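PDB 7KS4: phage terminase large subunit from Thermus phage P7426, which probably acts as an ATP-driven motor that moves viral DNA into empty capsids and as an endonuclease that cuts the viral genome, this chain being its N-terminal ATPase domain. Local coordinates for residues A[38-46]-A[251-259]; A[147-158]-A[175-186]. All coordinates share one frame; numbering follows the deposited sequence.

Contact 1: residues A[38-46]-A[251-259]; sequences RVACLGRQS and QEYGAEFVS. With SO4 (sulfate ion), chain H.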
loop_
_atom_site.group_PDB
_atom_site.type_symbol
_atom_site.label_atom_id
_atom_site.label_comp_id
_atom_site.label_asym_id
_atom_site.label_seq_id
_atom_site.Cartn_x
_atom_site.Cartn_y
_atom_site.Cartn_z
ATOM N N ARG A 38 -7.858 4.308 -1.598
ATOM C CA ARG A 38 -6.795 5.303 -1.599
ATOM C C ARG A 38 -5.848 4.993 -2.748
ATOM O O ARG A 38 -5.319 3.877 -2.836
ATOM C CB ARG A 38 -6.054 5.294 -0.265
ATOM C CG ARG A 38 -6.873 5.844 0.894
ATOM C CD ARG A 38 -6.143 5.671 2.224
ATOM N NE ARG A 38 -6.092 4.278 2.663
ATOM C CZ ARG A 38 -5.430 3.853 3.740
ATOM N NH1 ARG A 38 -4.737 4.707 4.487
ATOM N NH2 ARG A 38 -5.449 2.569 4.065
ATOM N N VAL A 39 -5.627 5.979 -3.613
ATOM C CA VAL A 39 -4.832 5.822 -4.821
ATOM C C VAL A 39 -3.695 6.833 -4.730
ATOM O O VAL A 39 -3.938 8.046 -4.731
ATOM C CB VAL A 39 -5.665 6.042 -6.092
ATOM C CG1 VAL A 39 -4.866 5.663 -7.335
ATOM C CG2 VAL A 39 -6.965 5.247 -6.039
ATOM N N ALA A 40 -2.457 6.346 -4.660
ATOM C CA ALA A 40 -1.289 7.215 -4.535
ATOM C C ALA A 40 -0.435 7.082 -5.786
ATOM O O ALA A 40 0.147 6.023 -6.044
ATOM C CB ALA A 40 -0.478 6.879 -3.284
ATOM N N CYS A 41 -0.359 8.163 -6.559
ATOM C CA CYS A 41 0.508 8.236 -7.728
ATOM C C CYS A 41 1.708 9.080 -7.319
ATOM O O CYS A 41 1.632 10.310 -7.298
ATOM C CB CYS A 41 -0.229 8.837 -8.916
ATOM S SG CYS A 41 0.827 9.084 -10.359
ATOM N N LEU A 42 2.808 8.411 -6.978
ATOM C CA LEU A 42 3.977 9.065 -6.405
ATOM C C LEU A 42 5.230 8.575 -7.117
ATOM O O LEU A 42 5.315 7.420 -7.541
ATOM C CB LEU A 42 4.097 8.809 -4.876
ATOM C CG LEU A 42 2.839 8.909 -3.998
ATOM C CD1 LEU A 42 3.162 8.584 -2.545
ATOM C CD2 LEU A 42 2.194 10.287 -4.076
ATOM N N GLY A 43 6.198 9.471 -7.270
ATOM C CA GLY A 43 7.458 9.098 -7.876
ATOM C C GLY A 43 8.277 8.202 -6.969
ATOM O O GLY A 43 7.957 7.978 -5.801
ATOM N N ARG A 44 9.364 7.674 -7.527
ATOM C CA ARG A 44 10.297 6.888 -6.733
ATOM C C ARG A 44 10.791 7.691 -5.539
ATOM O O ARG A 44 10.916 8.916 -5.598
ATOM C CB ARG A 44 11.494 6.460 -7.577
ATOM C CG ARG A 44 11.131 5.600 -8.752
ATOM C CD ARG A 44 12.375 5.191 -9.506
ATOM N NE ARG A 44 12.067 4.279 -10.602
ATOM C CZ ARG A 44 12.978 3.737 -11.401
ATOM N NH1 ARG A 44 14.267 4.015 -11.230
ATOM N NH2 ARG A 44 12.600 2.918 -12.371
ATOM N N GLN A 45 11.084 6.977 -4.449
ATOM C CA GLN A 45 11.613 7.549 -3.214
ATOM C C GLN A 45 10.569 8.350 -2.450
ATOM O O GLN A 45 10.916 9.157 -1.585
ATOM C CB GLN A 45 12.843 8.421 -3.489
ATOM C CG GLN A 45 13.934 7.707 -4.272
ATOM C CD GLN A 45 15.188 8.553 -4.443
ATOM O OE1 GLN A 45 15.151 9.778 -4.323
ATOM N NE2 GLN A 45 16.309 7.895 -4.720
ATOM N N SER A 46 9.288 8.148 -2.739
ATOM C CA SER A 46 8.246 8.921 -2.079
ATOM C C SER A 46 7.779 8.310 -0.765
ATOM O O SER A 46 6.969 8.933 -0.072
ATOM C CB SER A 46 7.042 9.085 -3.009
ATOM O OG SER A 46 7.346 9.955 -4.088
ATOM N N GLN A 251 7.600 10.128 -15.761
ATOM C CA GLN A 251 6.789 9.144 -15.048
ATOM C C GLN A 251 7.396 8.769 -13.706
ATOM O O GLN A 251 6.717 8.817 -12.675
ATOM C CB GLN A 251 6.619 7.875 -15.880
ATOM C CG GLN A 251 5.638 7.985 -17.008
ATOM C CD GLN A 251 5.216 6.620 -17.516
ATOM O OE1 GLN A 251 5.906 5.620 -17.299
ATOM N NE2 GLN A 251 4.072 6.569 -18.175
ATOM N N GLU A 252 8.663 8.343 -13.709
ATOM C CA GLU A 252 9.236 7.743 -12.509
ATOM C C GLU A 252 9.520 8.784 -11.439
ATOM O O GLU A 252 9.401 8.488 -10.246
ATOM C CB GLU A 252 10.513 6.984 -12.861
ATOM C CG GLU A 252 10.318 5.881 -13.888
ATOM C CD GLU A 252 9.259 4.871 -13.477
ATOM O OE1 GLU A 252 8.453 4.475 -14.347
ATOM O OE2 GLU A 252 9.227 4.481 -12.287
ATOM N N TYR A 253 9.888 9.998 -11.838
ATOM C CA TYR A 253 10.157 11.076 -10.900
ATOM C C TYR A 253 9.082 12.142 -10.895
ATOM O O TYR A 253 8.667 12.583 -9.820
ATOM C CB TYR A 253 11.511 11.719 -11.222
ATOM C CG TYR A 253 12.642 10.732 -11.142
ATOM C CD1 TYR A 253 12.961 10.115 -9.942
ATOM C CD2 TYR A 253 13.392 10.411 -12.264
ATOM C CE1 TYR A 253 13.992 9.206 -9.859
ATOM C CE2 TYR A 253 14.431 9.502 -12.190
ATOM C CZ TYR A 253 14.725 8.902 -10.983
ATOM O OH TYR A 253 15.759 7.998 -10.904
ATOM N N GLY A 254 8.602 12.562 -12.067
ATOM C CA GLY A 254 7.519 13.522 -12.108
ATOM C C GLY A 254 6.180 12.956 -11.687
ATOM O O GLY A 254 5.284 13.722 -11.317
ATOM N N ALA A 255 6.026 11.631 -11.723
ATOM C CA ALA A 255 4.742 10.989 -11.451
ATOM C C ALA A 255 3.673 11.505 -12.412
ATOM O O ALA A 255 2.502 11.655 -12.051
ATOM C CB ALA A 255 4.314 11.191 -9.994
ATOM N N GLU A 256 4.080 11.765 -13.655
ATOM C CA GLU A 256 3.184 12.319 -14.659
ATOM C C GLU A 256 2.472 11.208 -15.413
ATOM O O GLU A 256 3.049 10.151 -15.691
ATOM C CB GLU A 256 3.948 13.206 -15.644
ATOM C CG GLU A 256 4.475 14.476 -15.020
ATOM C CD GLU A 256 5.255 15.333 -15.992
ATOM O OE1 GLU A 256 5.026 15.224 -17.215
ATOM O OE2 GLU A 256 6.108 16.109 -15.523
ATOM N N PHE A 257 1.200 11.459 -15.715
ATOM C CA PHE A 257 0.400 10.602 -16.581
ATOM C C PHE A 257 0.574 11.093 -18.012
ATOM O O PHE A 257 0.093 12.176 -18.361
ATOM C CB PHE A 257 -1.072 10.656 -16.191
ATOM C CG PHE A 257 -1.399 10.006 -14.881
ATOM C CD1 PHE A 257 -1.533 8.632 -14.796
ATOM C CD2 PHE A 257 -1.637 10.773 -13.752
ATOM C CE1 PHE A 257 -1.870 8.025 -13.597
ATOM C CE2 PHE A 257 -1.975 10.180 -12.556
ATOM C CZ PHE A 257 -2.097 8.798 -12.478
ATOM N N VAL A 258 1.241 10.299 -18.843
ATOM C CA VAL A 258 1.570 10.694 -20.208
ATOM C C VAL A 258 0.960 9.682 -21.170
ATOM O O VAL A 258 1.068 8.469 -20.955
ATOM C CB VAL A 258 3.092 10.800 -20.410
ATOM C CG1 VAL A 258 3.697 11.748 -19.383
ATOM C CG2 VAL A 258 3.749 9.438 -20.297
ATOM N N SER A 259 0.325 10.181 -22.229
ATOM C CA SER A 259 -0.222 9.322 -23.275
ATOM C C SER A 259 0.922 8.731 -24.091
ATOM O O SER A 259 1.556 9.435 -24.884
ATOM C CB SER A 259 -1.174 10.121 -24.160
ATOM O OG SER A 259 -0.504 11.204 -24.777
HETATM S S SO4 H . 17.625 4.199 -10.112
HETATM O O1 SO4 H . 19.000 4.534 -10.478
HETATM O O2 SO4 H . 17.586 3.745 -8.726
HETATM O O3 SO4 H . 17.147 3.135 -10.991
HETATM O O4 SO4 H . 16.764 5.373 -10.248
#
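The backbone oxygen of E252, in the last turn of helix 246-252, receives the amide of R44 in the shortest polar bond between the two segments: R44 N to E252 O is 2.8 Å, with an N-H...O angle of 161° and the donor nearly in line with the C=O bond. G43 leads into this bond, its CA only 3.1 Å from the same E252 O. The backbone passes so close to the carbonyls of E252 and Y253 that glycine, with no side chain, suits the place. The R44 side chain, extended from CG to NE, then runs past E252 in a salt bridge, NE to OE2 3.3 Å, whose hydrogen bond is weak, with guanidinium and carboxylate planes 61° apart, far from a flat two-bond pairing. The bend of E252 at chi2 (-56°) folds its carboxylate back to this position, but its stronger partner is K186, which binds OE1. At the outer end a sulfate, probably from the crystallisation liquor, links R44 and Y253 through weak bonds: its O4 lies 3.0 Å from R44 NH1, near the guanidinium plane, and 2.9 Å from Y253 OH; R240 NH1 is a further partner.

Beyond the helix end the contact turns apolar. A255 takes a positive phi, and its small methyl fits against the backbone of G43, CB to N 3.7 Å. C41 SG reaches F257 CZ at 3.6 Å, a sulfur-aromatic contact that meets the ring obliquely; a slim, polarisable thiol suits this buried spot.

Residues 43-46 belong to the P-loop that holds ADP; Q45 N hydrogen-bonds to its beta-phosphate, and S46 N does so weakly. The loop follows strand 37-42, which runs between strands 178-183 and 219-224, while F191 and F195 of helix 190-197 pack on C41.

Contact 2: residues A[147-158]-A[175-186]; sequences TLDFVILDEAAM and RDGWALIISTPK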
loop_
_atom_site.group_PDB
_atom_site.type_symbol
_atom_site.label_atom_id
_atom_site.label_comp_id
_atom_site.label_asym_id
_atom_site.label_seq_id
_atom_site.Cartn_x
_atom_site.Cartn_y
_atom_site.Cartn_z
ATOM N N THR A 147 -11.546 -13.839 1.662
ATOM C CA THR A 147 -12.259 -12.718 2.275
ATOM C C THR A 147 -11.250 -11.762 2.894
ATOM O O THR A 147 -10.770 -11.985 4.010
ATOM C CB THR A 147 -13.249 -13.206 3.326
ATOM O OG1 THR A 147 -12.623 -14.186 4.162
ATOM C CG2 THR A 147 -14.488 -13.793 2.665
ATOM N N LEU A 148 -10.958 -10.678 2.180
ATOM C CA LEU A 148 -9.952 -9.705 2.582
ATOM C C LEU A 148 -10.589 -8.508 3.271
ATOM O O LEU A 148 -11.598 -7.970 2.811
ATOM C CB LEU A 148 -9.159 -9.213 1.370
ATOM C CG LEU A 148 -8.240 -10.226 0.694
ATOM C CD1 LEU A 148 -7.548 -9.578 -0.476
ATOM C CD2 LEU A 148 -7.213 -10.789 1.664
ATOM N N ASP A 149 -9.977 -8.087 4.370
ATOM C CA ASP A 149 -10.317 -6.817 4.982
ATOM C C ASP A 149 -9.515 -5.663 4.404
ATOM O O ASP A 149 -9.945 -4.508 4.510
ATOM C CB ASP A 149 -10.096 -6.898 6.488
ATOM C CG ASP A 149 -10.872 -8.023 7.105
ATOM O OD1 ASP A 149 -12.107 -7.875 7.201
ATOM O OD2 ASP A 149 -10.264 -9.063 7.443
ATOM N N PHE A 150 -8.359 -5.942 3.808
ATOM C CA PHE A 150 -7.567 -4.880 3.209
ATOM C C PHE A 150 -6.644 -5.483 2.164
ATOM O O PHE A 150 -6.301 -6.665 2.217
ATOM C CB PHE A 150 -6.765 -4.101 4.263
ATOM C CG PHE A 150 -5.691 -4.911 4.952
ATOM C CD1 PHE A 150 -4.358 -4.792 4.565
ATOM C CD2 PHE A 150 -6.003 -5.765 6.000
ATOM C CE1 PHE A 150 -3.356 -5.519 5.199
ATOM C CE2 PHE A 150 -4.994 -6.495 6.651
ATOM C CZ PHE A 150 -3.673 -6.369 6.244
ATOM N N VAL A 151 -6.236 -4.646 1.215
ATOM C CA VAL A 151 -5.310 -5.075 0.177
ATOM C C VAL A 151 -4.441 -3.893 -0.203
ATOM O O VAL A 151 -4.898 -2.746 -0.216
ATOM C CB VAL A 151 -6.043 -5.643 -1.057
ATOM C CG1 VAL A 151 -6.911 -4.574 -1.711
ATOM C CG2 VAL A 151 -5.048 -6.204 -2.049
ATOM N N ILE A 152 -3.174 -4.181 -0.486
ATOM C CA ILE A 152 -2.233 -3.205 -1.016
ATOM C C ILE A 152 -1.816 -3.670 -2.399
ATOM O O ILE A 152 -1.381 -4.816 -2.566
ATOM C CB ILE A 152 -1.004 -3.052 -0.101
ATOM C CG1 ILE A 152 -1.439 -2.588 1.288
ATOM C CG2 ILE A 152 0.004 -2.081 -0.724
ATOM C CD1 ILE A 152 -0.491 -3.023 2.405
ATOM N N LEU A 153 -1.957 -2.787 -3.388
ATOM C CA LEU A 153 -1.456 -3.032 -4.736
ATOM C C LEU A 153 -0.223 -2.163 -4.915
ATOM O O LEU A 153 -0.323 -0.931 -4.910
ATOM C CB LEU A 153 -2.499 -2.720 -5.809
ATOM C CG LEU A 153 -3.529 -3.811 -6.097
ATOM C CD1 LEU A 153 -4.479 -3.980 -4.937
ATOM C CD2 LEU A 153 -4.295 -3.496 -7.379
ATOM N N ASP A 154 0.929 -2.803 -5.059
ATOM C CA ASP A 154 2.195 -2.111 -5.258
ATOM C C ASP A 154 2.531 -2.111 -6.743
ATOM O O ASP A 154 2.296 -3.102 -7.439
ATOM C CB ASP A 154 3.308 -2.783 -4.458
ATOM C CG ASP A 154 4.577 -1.951 -4.403
ATOM O OD1 ASP A 154 4.497 -0.713 -4.544
ATOM O OD2 ASP A 154 5.652 -2.541 -4.206
ATOM N N GLU A 155 3.070 -0.995 -7.225
ATOM C CA GLU A 155 3.242 -0.758 -8.663
ATOM C C GLU A 155 1.997 -1.197 -9.432
ATOM O O GLU A 155 2.047 -1.944 -10.417
ATOM C CB GLU A 155 4.503 -1.436 -9.188
ATOM C CG GLU A 155 5.751 -0.556 -9.029
ATOM C CD GLU A 155 5.597 0.804 -9.717
ATOM O OE1 GLU A 155 5.521 0.850 -10.965
ATOM O OE2 GLU A 155 5.516 1.825 -9.004
ATOM N N ALA A 156 0.862 -0.679 -8.966
ATOM C CA ALA A 156 -0.438 -1.068 -9.499
ATOM C C ALA A 156 -0.575 -0.778 -10.988
ATOM O O ALA A 156 -1.266 -1.516 -11.698
ATOM C CB ALA A 156 -1.536 -0.340 -8.730
ATOM N N ALA A 157 0.040 0.300 -11.482
ATOM C CA ALA A 157 -0.121 0.637 -12.893
ATOM C C ALA A 157 0.475 -0.426 -13.804
ATOM O O ALA A 157 0.156 -0.458 -14.999
ATOM C CB ALA A 157 0.506 2.000 -13.192
ATOM N N MET A 158 1.327 -1.295 -13.266
ATOM C CA MET A 158 1.885 -2.413 -14.007
ATOM C C MET A 158 1.113 -3.710 -13.789
ATOM O O MET A 158 1.477 -4.735 -14.375
ATOM C CB MET A 158 3.355 -2.608 -13.618
ATOM C CG MET A 158 4.272 -1.528 -14.163
ATOM S SD MET A 158 4.384 -1.581 -15.968
ATOM C CE MET A 158 5.429 -3.016 -16.210
ATOM N N ARG A 175 -16.471 -7.915 2.797
ATOM C CA ARG A 175 -16.271 -7.368 4.128
ATOM C C ARG A 175 -16.120 -5.856 4.122
ATOM O O ARG A 175 -15.685 -5.287 5.125
ATOM C CB ARG A 175 -15.041 -8.005 4.779
ATOM C CG ARG A 175 -15.372 -9.164 5.703
ATOM C CD ARG A 175 -14.220 -10.143 5.792
ATOM N NE ARG A 175 -13.918 -10.509 7.170
ATOM C CZ ARG A 175 -12.847 -11.206 7.541
ATOM N NH1 ARG A 175 -11.964 -11.610 6.636
ATOM N NH2 ARG A 175 -12.654 -11.496 8.820
ATOM N N ASP A 176 -16.482 -5.198 3.023
ATOM C CA ASP A 176 -16.300 -3.760 2.885
ATOM C C ASP A 176 -14.868 -3.376 3.245
ATOM O O ASP A 176 -14.614 -2.443 4.014
ATOM C CB ASP A 176 -17.310 -2.997 3.740
ATOM C CG ASP A 176 -17.458 -1.551 3.311
ATOM O OD1 ASP A 176 -17.639 -0.685 4.193
ATOM O OD2 ASP A 176 -17.397 -1.285 2.092
ATOM N N GLY A 177 -13.922 -4.135 2.697
ATOM C CA GLY A 177 -12.520 -3.885 2.962
ATOM C C GLY A 177 -11.976 -2.726 2.152
ATOM O O GLY A 177 -12.593 -2.250 1.194
ATOM N N TRP A 178 -10.797 -2.263 2.551
ATOM C CA TRP A 178 -10.183 -1.109 1.919
ATOM C C TRP A 178 -9.006 -1.529 1.055
ATOM O O TRP A 178 -8.437 -2.612 1.204
ATOM C CB TRP A 178 -9.738 -0.063 2.948
ATOM C CG TRP A 178 -8.751 -0.482 4.026
ATOM C CD1 TRP A 178 -9.045 -0.742 5.338
ATOM C CD2 TRP A 178 -7.327 -0.622 3.901
ATOM N NE1 TRP A 178 -7.898 -1.036 6.031
ATOM C CE2 TRP A 178 -6.829 -0.971 5.175
ATOM C CE3 TRP A 178 -6.424 -0.492 2.837
ATOM C CZ2 TRP A 178 -5.481 -1.214 5.407
ATOM C CZ3 TRP A 178 -5.087 -0.723 3.070
ATOM C CH2 TRP A 178 -4.623 -1.075 4.350
ATOM N N ALA A 179 -8.672 -0.650 0.117
ATOM C CA ALA A 179 -7.586 -0.875 -0.816
ATOM C C ALA A 179 -6.702 0.352 -0.802
ATOM O O ALA A 179 -7.207 1.480 -0.839
ATOM C CB ALA A 179 -8.094 -1.131 -2.235
ATOM N N LEU A 180 -5.397 0.121 -0.734
ATOM C CA LEU A 180 -4.381 1.140 -0.950
ATOM C C LEU A 180 -3.665 0.798 -2.254
ATOM O O LEU A 180 -2.950 -0.204 -2.331
ATOM C CB LEU A 180 -3.417 1.196 0.230
ATOM C CG LEU A 180 -2.246 2.161 0.116
ATOM C CD1 LEU A 180 -2.710 3.598 -0.111
ATOM C CD2 LEU A 180 -1.399 2.041 1.381
ATOM N N ILE A 181 -3.864 1.633 -3.269
ATOM C CA ILE A 181 -3.437 1.369 -4.639
ATOM C C ILE A 181 -2.346 2.376 -4.954
ATOM O O ILE A 181 -2.624 3.568 -5.117
ATOM C CB ILE A 181 -4.613 1.480 -5.616
ATOM C CG1 ILE A 181 -5.728 0.523 -5.173
ATOM C CG2 ILE A 181 -4.173 1.191 -7.052
ATOM C CD1 ILE A 181 -7.039 0.718 -5.919
ATOM N N ILE A 182 -1.113 1.901 -5.058
ATOM C CA ILE A 182 0.060 2.766 -5.104
ATOM C C ILE A 182 0.898 2.393 -6.317
ATOM O O ILE A 182 1.069 1.212 -6.630
ATOM C CB ILE A 182 0.895 2.672 -3.804
ATOM C CG1 ILE A 182 1.414 1.251 -3.582
ATOM C CG2 ILE A 182 0.049 3.094 -2.624
ATOM C CD1 ILE A 182 2.208 1.061 -2.294
ATOM N N SER A 183 1.418 3.405 -7.008
ATOM C CA SER A 183 2.225 3.123 -8.188
ATOM C C SER A 183 2.919 4.383 -8.676
ATOM O O SER A 183 2.446 5.498 -8.448
ATOM C CB SER A 183 1.362 2.559 -9.327
ATOM O OG SER A 183 2.161 1.987 -10.352
ATOM N N THR A 184 4.039 4.190 -9.356
ATOM C CA THR A 184 4.426 5.201 -10.323
ATOM C C THR A 184 3.567 5.016 -11.571
ATOM O O THR A 184 3.190 3.888 -11.892
ATOM C CB THR A 184 5.902 5.082 -10.689
ATOM O OG1 THR A 184 6.127 3.817 -11.319
ATOM C CG2 THR A 184 6.775 5.192 -9.444
ATOM N N PRO A 185 3.203 6.092 -12.262
ATOM C CA PRO A 185 2.226 5.960 -13.348
ATOM C C PRO A 185 2.821 5.307 -14.587
ATOM O O PRO A 185 4.025 5.391 -14.852
ATOM C CB PRO A 185 1.808 7.409 -13.628
ATOM C CG PRO A 185 2.971 8.228 -13.184
ATOM C CD PRO A 185 3.557 7.498 -12.006
ATOM N N LYS A 186 1.951 4.667 -15.367
ATOM C CA LYS A 186 2.356 3.978 -16.588
ATOM C C LYS A 186 1.383 4.314 -17.714
ATOM O O LYS A 186 0.845 3.442 -18.398
ATOM C CB LYS A 186 2.450 2.473 -16.344
ATOM C CG LYS A 186 3.850 1.918 -16.484
ATOM C CD LYS A 186 4.719 2.303 -15.311
ATOM C CE LYS A 186 6.078 1.651 -15.398
ATOM N NZ LYS A 186 6.928 2.022 -14.242
HETATM O O HOH W 1 -13.413 -5.502 6.736
#
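F150 and W178 both set CG between their backbone N and carbonyl carbon (chi1 66° and 58°), which lays the side chains alongside each other. F150 CB sits over the centre of the indole's six-membered ring, 3.4 Å from its centroid, a CH-pi contact; the rings barely overlap. At the other end E155, bent at chi2 (-57°), spans T184 with its carboxylate: OE2 takes T184 N at 2.8 Å, almost straight, and OE1 takes T184 OG1 at 3.0 Å, both on the syn side but out of the carboxylate plane. This fixes the rotation of the predicted catalytic glutamate. S183 OG accepts A157 N at 2.9 Å and donates to T184 O.

The parallel ladder runs from W178 N-D149 O to I182 N-L153 O, and A156 N bonds to I182 O. V151, A179, L153 and I181 line one face; F150, W178, I152 and L180 the other. A156 CB meets I181 CG2 at 3.5 Å, tighter than usual, which the small alanine methyl allows.

The strands are the arms of a beta-alpha-beta crossover through helix 161-175, which packs on V151 and A179; helix 48-62 lies against F150, I152 and W178, with strands 67-72 and 37-42 flanking the pair.

How the contacts relate
Contacts 1 and 2, centred 15 Å apart, meet where strand 37-42 of contact 1 joins the sheet beside strand 178-183 of contact 2, R38 O to I181 N at 2.7 Å and A40 N to I181 O at 2.8 Å being probable hydrogen bonds. Both lead into the nucleotide site, contact 1 giving the P-loop and contact 2 the predicted Walker B motif. The side chain of D154 comes within about 3 Å of the bound magnesium ion, and that of R44 within about 5 Å of ADP. The side chains of E252 and E155, the predicted catalytic residue, are about 5 Å apart, with K186 as their shared partner.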